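Local coordinates for protein insecticidal Delta-Endotoxin Cry8Ea1 (Bacillus Thuringiensis, PDB 3EB7) that kills underground larvae of the pest Holotrichia parallela, probably by forming pores in gut-cell membranes as other three-domain Cry toxins do, at residues Ile247-Ala252 against Ser346-Leu351; Asn296-Trp301 against Glu386-Gln391. All coordinates share one frame; numbering follows the deposited sequence.

Interaction 1 (Ile247-Ala252 against Ser346-Leu351); sequences IGAIGA and STAGVL
In what is probably the beta-prism domain of this Cry toxin, I247, G248 and A249 lie across strand 340-352 on the face that carries S346 and A348. The branched side chain of I247 does the reaching. Its CG2, anti to the backbone N, packs 3.6 Å from S346 CB and 4.1 Å from A348 CB, while CD1 passes near S346 OG. A348 is small, so the loop backbone comes down directly on its CB, 3.6 Å from G248 C and equally close to A249 N. Further on, A249 CB presses against V350 CG2 at 3.4 Å, tighter than an ordinary carbon contact. A water bridges the two backbones, accepting from A249 N at 2.7 Å and donating to G349 O at 2.8 Å, so this buried N-H has a partner although the two segments share no direct backbone bond. Around this patch, I247 also packs on V361 of strand 357-369 and on F430 of strand 427-434. Beneath the loop, strand 340-352 runs between strands 357-369 and 389-394 in its antiparallel sheet.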
loop_
_atom_site.group_PDB
_atom_site.type_symbol
_atom_site.label_atom_id
_atom_site.label_comp_id
_atom_site.label_asym_id
_atom_site.label_seq_id
_atom_site.Cartn_x
_atom_site.Cartn_y
_atom_site.Cartn_z
ATOM N N ILE A 247 -4.520 -20.088 -3.942
ATOM C CA ILE A 247 -3.539 -21.103 -4.319
ATOM C C ILE A 247 -4.260 -22.390 -4.690
ATOM O O ILE A 247 -4.345 -23.361 -3.900
ATOM C CB ILE A 247 -2.445 -21.301 -3.236
ATOM C CG1 ILE A 247 -1.862 -19.921 -2.849
ATOM C CG2 ILE A 247 -1.323 -22.197 -3.793
ATOM C CD1 ILE A 247 -1.054 -19.907 -1.583
ATOM N N GLY A 248 -4.823 -22.361 -5.895
ATOM C CA GLY A 248 -5.582 -23.461 -6.478
ATOM C C GLY A 248 -5.229 -23.523 -7.958
ATOM O O GLY A 248 -4.905 -22.512 -8.580
ATOM N N ALA A 249 -5.276 -24.725 -8.514
ATOM C CA ALA A 249 -4.878 -24.933 -9.879
ATOM C C ALA A 249 -5.921 -24.325 -10.831
ATOM O O ALA A 249 -7.116 -24.367 -10.563
ATOM C CB ALA A 249 -4.687 -26.439 -10.142
ATOM N N ILE A 250 -5.448 -23.771 -11.950
ATOM C CA ILE A 250 -6.325 -23.151 -12.964
ATOM C C ILE A 250 -5.856 -23.569 -14.333
ATOM O O ILE A 250 -4.665 -23.524 -14.625
ATOM C CB ILE A 250 -6.368 -21.615 -12.837
ATOM C CG1 ILE A 250 -7.351 -21.191 -11.719
ATOM C CG2 ILE A 250 -6.803 -20.934 -14.150
ATOM C CD1 ILE A 250 -7.179 -19.750 -11.257
ATOM N N GLY A 251 -6.805 -23.991 -15.160
ATOM C CA GLY A 251 -6.530 -24.319 -16.532
ATOM C C GLY A 251 -7.690 -25.015 -17.222
ATOM O O GLY A 251 -8.773 -25.210 -16.651
ATOM N N ALA A 252 -7.422 -25.414 -18.457
ATOM C CA ALA A 252 -8.374 -26.095 -19.336
ATOM C C ALA A 252 -8.784 -27.529 -18.900
ATOM O O ALA A 252 -9.893 -27.962 -19.189
ATOM C CB ALA A 252 -7.839 -26.059 -20.814
ATOM N N SER A 346 4.491 -21.876 -4.205
ATOM C CA SER A 346 3.524 -22.892 -3.810
ATOM C C SER A 346 3.172 -23.783 -4.971
ATOM O O SER A 346 3.117 -23.322 -6.119
ATOM C CB SER A 346 2.229 -22.279 -3.274
ATOM O OG SER A 346 2.465 -21.218 -2.354
ATOM N N THR A 347 2.890 -25.046 -4.669
ATOM C CA THR A 347 2.412 -25.950 -5.668
ATOM C C THR A 347 0.919 -26.232 -5.447
ATOM O O THR A 347 0.524 -26.940 -4.528
ATOM C CB THR A 347 3.260 -27.249 -5.678
ATOM O OG1 THR A 347 4.630 -26.911 -5.921
ATOM C CG2 THR A 347 2.779 -28.233 -6.756
ATOM N N ALA A 348 0.090 -25.663 -6.303
ATOM C CA ALA A 348 -1.297 -25.993 -6.321
ATOM C C ALA A 348 -1.483 -27.303 -7.129
ATOM O O ALA A 348 -1.226 -27.351 -8.346
ATOM C CB ALA A 348 -2.097 -24.827 -6.892
ATOM N N GLY A 349 -1.900 -28.367 -6.427
ATOM C CA GLY A 349 -1.963 -29.721 -6.961
ATOM C C GLY A 349 -3.372 -30.089 -7.372
ATOM O O GLY A 349 -4.357 -29.528 -6.840
ATOM N N VAL A 350 -3.454 -31.009 -8.337
ATOM C CA VAL A 350 -4.711 -31.672 -8.741
ATOM C C VAL A 350 -4.426 -33.160 -8.852
ATOM O O VAL A 350 -3.476 -33.570 -9.559
ATOM C CB VAL A 350 -5.259 -31.250 -10.159
ATOM C CG1 VAL A 350 -6.694 -31.789 -10.351
ATOM C CG2 VAL A 350 -5.234 -29.770 -10.353
ATOM N N LEU A 351 -5.226 -33.957 -8.165
ATOM C CA LEU A 351 -5.183 -35.403 -8.345
ATOM C C LEU A 351 -6.369 -35.814 -9.238
ATOM O O LEU A 351 -7.533 -35.634 -8.851
ATOM C CB LEU A 351 -5.203 -36.160 -6.993
ATOM C CG LEU A 351 -5.189 -37.705 -7.045
ATOM C CD1 LEU A 351 -3.799 -38.250 -7.413
ATOM C CD2 LEU A 351 -5.655 -38.328 -5.749
HETATM O O HOH W 1 -5.098 -26.783 -6.735
#

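Interaction 2 (Asn296-Trp301 against Glu386-Gln391); sequences NYLKKW and EGIGAQ. With SO4 (sulfate ion), chain E.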
loop_
_atom_site.group_PDB
_atom_site.type_symbol
_atom_site.label_atom_id
_atom_site.label_comp_id
_atom_site.label_asym_id
_atom_site.label_seq_id
_atom_site.Cartn_x
_atom_site.Cartn_y
_atom_site.Cartn_z
ATOM N N ASN A 296 -0.675 -43.088 -7.369
ATOM C CA ASN A 296 -1.016 -41.694 -7.478
ATOM C C ASN A 296 -1.639 -41.220 -6.180
ATOM O O ASN A 296 -2.666 -41.743 -5.727
ATOM C CB ASN A 296 -1.959 -41.472 -8.655
ATOM C CG ASN A 296 -1.223 -41.288 -9.935
ATOM O OD1 ASN A 296 -0.176 -41.883 -10.150
ATOM N ND2 ASN A 296 -1.742 -40.436 -10.791
ATOM N N TYR A 297 -1.034 -40.207 -5.590
ATOM C CA TYR A 297 -1.610 -39.667 -4.364
ATOM C C TYR A 297 -1.211 -38.238 -4.151
ATOM O O TYR A 297 -0.111 -37.823 -4.526
ATOM C CB TYR A 297 -1.202 -40.495 -3.131
ATOM C CG TYR A 297 0.294 -40.602 -2.930
ATOM C CD1 TYR A 297 1.000 -41.671 -3.456
ATOM C CD2 TYR A 297 0.998 -39.619 -2.240
ATOM C CE1 TYR A 297 2.389 -41.787 -3.265
ATOM C CE2 TYR A 297 2.401 -39.717 -2.050
ATOM C CZ TYR A 297 3.079 -40.805 -2.569
ATOM O OH TYR A 297 4.429 -40.934 -2.376
ATOM N N LEU A 298 -2.136 -37.517 -3.516
ATOM C CA LEU A 298 -1.953 -36.131 -3.133
ATOM C C LEU A 298 -2.001 -35.984 -1.601
ATOM O O LEU A 298 -3.042 -36.251 -0.961
ATOM C CB LEU A 298 -3.014 -35.242 -3.827
ATOM C CG LEU A 298 -3.095 -33.723 -3.596
ATOM C CD1 LEU A 298 -1.810 -32.987 -4.049
ATOM C CD2 LEU A 298 -4.396 -33.117 -4.251
ATOM N N LYS A 299 -0.883 -35.566 -1.028
ATOM C CA LYS A 299 -0.897 -35.136 0.369
ATOM C C LYS A 299 -0.945 -33.615 0.394
ATOM O O LYS A 299 -0.036 -32.935 -0.110
ATOM C CB LYS A 299 0.318 -35.622 1.115
ATOM C CG LYS A 299 0.331 -37.051 1.441
ATOM C CD LYS A 299 1.749 -37.375 1.893
ATOM C CE LYS A 299 1.788 -38.583 2.740
ATOM N NZ LYS A 299 3.195 -39.099 2.692
ATOM N N LYS A 300 -2.010 -33.080 0.986
ATOM C CA LYS A 300 -2.337 -31.678 0.788
ATOM C C LYS A 300 -2.737 -30.983 2.084
ATOM O O LYS A 300 -3.097 -31.615 3.048
ATOM C CB LYS A 300 -3.429 -31.529 -0.289
ATOM C CG LYS A 300 -4.712 -32.260 0.009
ATOM C CD LYS A 300 -5.811 -31.839 -0.995
ATOM C CE LYS A 300 -6.974 -32.854 -1.118
ATOM N NZ LYS A 300 -7.771 -32.845 0.116
ATOM N N TRP A 301 -2.653 -29.664 2.062
ATOM C CA TRP A 301 -3.025 -28.769 3.146
ATOM C C TRP A 301 -4.558 -28.781 3.239
ATOM O O TRP A 301 -5.267 -28.252 2.323
ATOM C CB TRP A 301 -2.508 -27.383 2.735
ATOM C CG TRP A 301 -2.708 -26.188 3.680
ATOM C CD1 TRP A 301 -3.797 -25.906 4.494
ATOM C CD2 TRP A 301 -1.798 -25.080 3.836
ATOM N NE1 TRP A 301 -3.585 -24.701 5.159
ATOM C CE2 TRP A 301 -2.384 -24.171 4.760
ATOM C CE3 TRP A 301 -0.551 -24.766 3.277
ATOM C CZ2 TRP A 301 -1.742 -22.992 5.158
ATOM C CZ3 TRP A 301 0.088 -23.593 3.678
ATOM C CH2 TRP A 301 -0.520 -22.717 4.614
ATOM N N GLU A 386 2.681 -37.598 -5.558
ATOM C CA GLU A 386 3.165 -38.355 -6.716
ATOM C C GLU A 386 2.044 -38.512 -7.757
ATOM O O GLU A 386 0.877 -38.686 -7.403
ATOM C CB GLU A 386 3.679 -39.729 -6.258
ATOM C CG GLU A 386 5.101 -40.095 -6.735
ATOM C CD GLU A 386 6.229 -39.124 -6.311
ATOM O OE1 GLU A 386 6.858 -39.353 -5.250
ATOM O OE2 GLU A 386 6.530 -38.158 -7.059
ATOM N N GLY A 387 2.419 -38.410 -9.035
ATOM C CA GLY A 387 1.486 -38.562 -10.162
ATOM C C GLY A 387 0.392 -37.507 -10.257
ATOM O O GLY A 387 -0.690 -37.793 -10.747
ATOM N N ILE A 388 0.663 -36.287 -9.794
ATOM C CA ILE A 388 -0.351 -35.256 -9.773
ATOM C C ILE A 388 -0.123 -34.190 -10.865
ATOM O O ILE A 388 1.009 -33.997 -11.332
ATOM C CB ILE A 388 -0.393 -34.561 -8.411
ATOM C CG1 ILE A 388 1.032 -34.158 -7.987
ATOM C CG2 ILE A 388 -1.054 -35.453 -7.380
ATOM C CD1 ILE A 388 1.121 -32.824 -7.320
ATOM N N GLY A 389 -1.200 -33.504 -11.261
ATOM C CA GLY A 389 -1.069 -32.181 -11.899
ATOM C C GLY A 389 -0.646 -31.139 -10.869
ATOM O O GLY A 389 -1.013 -31.211 -9.694
ATOM N N ALA A 390 0.131 -30.157 -11.288
ATOM C CA ALA A 390 0.590 -29.128 -10.373
ATOM C C ALA A 390 0.767 -27.810 -11.134
ATOM O O ALA A 390 1.127 -27.823 -12.327
ATOM C CB ALA A 390 1.924 -29.550 -9.704
ATOM N N GLN A 391 0.551 -26.694 -10.435
ATOM C CA GLN A 391 0.921 -25.341 -10.892
ATOM C C GLN A 391 1.774 -24.644 -9.852
ATOM O O GLN A 391 1.422 -24.640 -8.691
ATOM C CB GLN A 391 -0.321 -24.513 -11.060
ATOM C CG GLN A 391 -0.636 -24.239 -12.459
ATOM C CD GLN A 391 -2.104 -24.027 -12.644
ATOM O OE1 GLN A 391 -2.714 -23.136 -12.018
ATOM N NE2 GLN A 391 -2.704 -24.859 -13.507
HETATM S S SO4 E . 2.677 -42.613 3.067
HETATM O O1 SO4 E . 2.560 -44.066 3.001
HETATM O O2 SO4 E . 3.446 -42.240 4.255
HETATM O O3 SO4 E . 3.350 -42.197 1.828
HETATM O O4 SO4 E . 1.371 -41.951 3.152
#
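Y297 and E386 meet twice, through their backbones and through their side chains. Y297 N donates to E386 O at 3.0 Å, and E386 N returns a straighter bond (169°) to Y297 O, also 3.0 Å long, making a single antiparallel hydrogen-bonded pair. The Y297 CB points away from 386-391, but CG falls between the backbone N and the carbonyl carbon (chi1 58°), and the ring beyond it comes back alongside E386. CE2 nears E386 N, while CE1 and CZ both approach E386 CB, which sits over one face toward the rim in a CH-pi contact, 4.1 Å from the ring centroid. At the tip, OH comes near E386 OE1, too far for a hydrogen bond; the ring and carboxylate planes are 76° apart. An aromatic ring suits this place because R289 also engages it in a cation-pi contact. G387 follows with positive phi, and a CB there would run into N296 OD1, so glycine fits on both counts. Next to the bridge, I388 CG2 packs 4.1 Å from L298 CB, and both side chains also touch L351 and S362. K299 makes a weak 3.2 Å hydrogen bond from NZ to O3 of a sulfate, probably from the crystallisation liquor. An isolated beta bridge thus ties strand 296-310 of one antiparallel sheet to the loop leading into strand 389-394 of another, two sheets consistent with the beta-prism of Cry toxins.

Overall arrangement
Interactions 1 and 2 have centres about 9 Å apart, and both reach one antiparallel sheet, through the neighbouring strands 340-352 and 389-394. Along the chain their segments alternate. The strand pairing joins them directly: V350 N lies 2.8 Å from G389 O, a probable hydrogen bond, and T347 CG2 packs 3.3 Å from A390 CB. A second link runs from the loop of interaction 1, where I250 O is 2.6 Å from Q391 NE2, also a probable hydrogen bond. L351, at the end of 346-351, touches N296, L298 and I388. Interaction 1 is buried, whereas interaction 2 lies at the surface, where K299 meets the sulfate.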